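Local coordinates for aspartate-semialdehyde dehydrogenase (Vibrio cholerae, PDB 2QZ9), which catalyses the NADPH-dependent reductive dephosphorylation of L-aspartyl-4-phosphate to L-aspartate-semialdehyde, a step in the synthesis of lysine and methionine from aspartate, at the interface of chains A and B. Numbering follows the deposited sequence. Chains: chain A/B, Aspartate-semialdehyde dehydrogenase.

The interface of chains A and B. Residues chain A 157, 238, 240, 281-283, 310; chain B 195-197, 238.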
loop_
_atom_site.group_PDB
_atom_site.type_symbol
_atom_site.label_atom_id
_atom_site.label_comp_id
_atom_site.label_asym_id
_atom_site.label_seq_id
_atom_site.Cartn_x
_atom_site.Cartn_y
_atom_site.Cartn_z
ATOM N N TYR A 157 2.711 2.605 -3.245
ATOM C CA TYR A 157 2.927 1.191 -3.445
ATOM C C TYR A 157 4.006 1.190 -4.523
ATOM O O TYR A 157 3.703 1.120 -5.714
ATOM C CB TYR A 157 1.609 0.534 -3.901
ATOM C CG TYR A 157 0.514 0.620 -2.844
ATOM C CD1 TYR A 157 -0.122 1.837 -2.550
ATOM C CD2 TYR A 157 0.127 -0.512 -2.122
ATOM C CE1 TYR A 157 -1.100 1.920 -1.563
ATOM C CE2 TYR A 157 -0.866 -0.435 -1.145
ATOM C CZ TYR A 157 -1.464 0.784 -0.873
ATOM O OH TYR A 157 -2.417 0.853 0.098
ATOM N N VAL A 238 6.938 -2.102 -2.381
ATOM C CA VAL A 238 6.176 -3.345 -2.556
ATOM C C VAL A 238 6.873 -4.291 -3.560
ATOM O O VAL A 238 7.717 -3.831 -4.335
ATOM C CB VAL A 238 4.691 -3.067 -2.951
ATOM C CG1 VAL A 238 3.963 -2.361 -1.803
ATOM C CG2 VAL A 238 4.599 -2.257 -4.256
ATOM N N VAL A 240 6.833 -5.480 -6.429
ATOM C CA VAL A 240 6.424 -5.251 -7.806
ATOM C C VAL A 240 7.680 -4.824 -8.577
ATOM O O VAL A 240 8.571 -4.208 -7.992
ATOM C CB VAL A 240 5.337 -4.146 -7.867
ATOM C CG1 VAL A 240 4.939 -3.828 -9.296
ATOM C CG2 VAL A 240 4.108 -4.569 -7.039
ATOM N N THR A 281 -3.733 -1.326 -12.686
ATOM C CA THR A 281 -2.710 -1.913 -11.842
ATOM C C THR A 281 -1.358 -1.835 -12.527
ATOM O O THR A 281 -1.272 -1.768 -13.752
ATOM C CB THR A 281 -2.992 -3.385 -11.496
ATOM O OG1 THR A 281 -2.967 -4.161 -12.700
ATOM C CG2 THR A 281 -4.347 -3.542 -10.766
ATOM N N GLN A 282 -0.313 -1.851 -11.716
ATOM C CA GLN A 282 1.071 -1.853 -12.180
ATOM C C GLN A 282 1.389 -2.914 -13.262
ATOM O O GLN A 282 1.781 -2.557 -14.369
ATOM C CB GLN A 282 2.004 -1.998 -10.973
ATOM C CG GLN A 282 2.032 -0.753 -10.062
ATOM C CD GLN A 282 2.224 -1.096 -8.600
ATOM O OE1 GLN A 282 1.416 -1.823 -8.012
ATOM N NE2 GLN A 282 3.288 -0.574 -7.998
ATOM N N VAL A 283 1.214 -4.201 -12.948
ATOM C CA VAL A 283 1.513 -5.283 -13.906
ATOM C C VAL A 283 0.639 -5.210 -15.154
ATOM O O VAL A 283 1.126 -5.368 -16.278
ATOM C CB VAL A 283 1.339 -6.692 -13.288
ATOM C CG1 VAL A 283 1.226 -7.760 -14.389
ATOM C CG2 VAL A 283 2.484 -7.007 -12.383
ATOM N N TRP A 310 -7.016 6.448 -7.070
ATOM C CA TRP A 310 -5.910 5.490 -7.154
ATOM C C TRP A 310 -5.098 5.903 -8.374
ATOM O O TRP A 310 -5.651 6.080 -9.445
ATOM C CB TRP A 310 -6.467 4.063 -7.294
ATOM C CG TRP A 310 -5.476 2.913 -7.541
ATOM C CD1 TRP A 310 -5.309 2.223 -8.724
ATOM C CD2 TRP A 310 -4.592 2.286 -6.590
ATOM N NE1 TRP A 310 -4.366 1.239 -8.570
ATOM C CE2 TRP A 310 -3.918 1.240 -7.276
ATOM C CE3 TRP A 310 -4.296 2.510 -5.233
ATOM C CZ2 TRP A 310 -2.948 0.441 -6.663
ATOM C CZ3 TRP A 310 -3.346 1.710 -4.624
ATOM C CH2 TRP A 310 -2.685 0.674 -5.339
ATOM N N PHE B 195 3.529 -10.182 -8.137
ATOM C CA PHE B 195 4.280 -8.957 -8.460
ATOM C C PHE B 195 3.379 -7.744 -8.776
ATOM O O PHE B 195 3.735 -6.895 -9.601
ATOM C CB PHE B 195 5.281 -9.242 -9.598
ATOM C CG PHE B 195 6.261 -10.354 -9.280
ATOM C CD1 PHE B 195 6.247 -11.544 -10.008
ATOM C CD2 PHE B 195 7.185 -10.211 -8.241
ATOM C CE1 PHE B 195 7.143 -12.582 -9.717
ATOM C CE2 PHE B 195 8.089 -11.238 -7.928
ATOM C CZ PHE B 195 8.064 -12.434 -8.667
ATOM N N ASN B 196 2.223 -7.674 -8.108
ATOM C CA ASN B 196 1.174 -6.698 -8.440
ATOM C C ASN B 196 0.445 -6.215 -7.186
ATOM O O ASN B 196 0.527 -6.849 -6.141
ATOM C CB ASN B 196 0.169 -7.315 -9.402
ATOM C CG ASN B 196 -0.536 -6.294 -10.266
ATOM O OD1 ASN B 196 -0.093 -5.148 -10.411
ATOM N ND2 ASN B 196 -1.634 -6.712 -10.875
ATOM N N CYS B 197 -0.253 -5.082 -7.294
ATOM C CA CYS B 197 -1.093 -4.583 -6.209
ATOM C C CYS B 197 -2.466 -4.319 -6.796
ATOM O O CYS B 197 -2.580 -3.747 -7.876
ATOM C CB CYS B 197 -0.517 -3.297 -5.601
ATOM S SG CYS B 197 1.097 -3.478 -4.841
ATOM N N VAL B 238 -1.975 -7.029 -1.725
ATOM C CA VAL B 238 -0.538 -7.051 -2.056
ATOM C C VAL B 238 0.015 -8.498 -2.154
ATOM O O VAL B 238 -0.598 -9.422 -1.617
ATOM C CB VAL B 238 0.327 -6.190 -1.062
ATOM C CG1 VAL B 238 0.010 -4.704 -1.218
ATOM C CG2 VAL B 238 0.150 -6.642 0.360
HETATM O O HOH W 1 -0.892 -1.741 -8.877
#
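B:Cys197 reaches from a loop of one subunit into a pocket on the other, where its thiol sulfur SG meets the side chains of A:Val238, A:Val240, A:Tyr157 and A:Gln282. The two valines approach with their CG2 methyls, that of A:Val238 at 3.8 Å from SG, while the CD2 rim of the tyrosine ring lies a little farther off. With SG anti to its own carbonyl carbon (chi1 -62°), the thiol points among the valine methyls and the tyrosine edge, with the amide oxygen OE1 of A:Gln282 alongside; A:Trp310 supports the tyrosine ring, its CZ3 over one face toward the rim.

Beside this packed end, B:Asn196 carries the polar part of the contact. Its side chain, CG anti to the backbone N (chi1 -154°), extends to the start of helix 282-286, and its amide oxygen OD1 accepts a hydrogen bond from the backbone N of A:Val283 at 3.0 Å. The bond is nearly straight at the hydrogen (168°), yet the donor stands above the carbonyl plane. The amide nitrogen ND2 makes a weak bond to the A:Thr281 hydroxyl.

At the A:Trp310 edge, in the indole plane, contact is indirect, through water 1. This patch of the homodimer interface, centred about 7 Å from A:His244, the probable proton acceptor, is thus partly water-mediated: water 1 meets A:Gln282 OE1 and lies 2.9 Å from A:Gln282 N and 2.8 Å from the carbonyl O of B:Cys197.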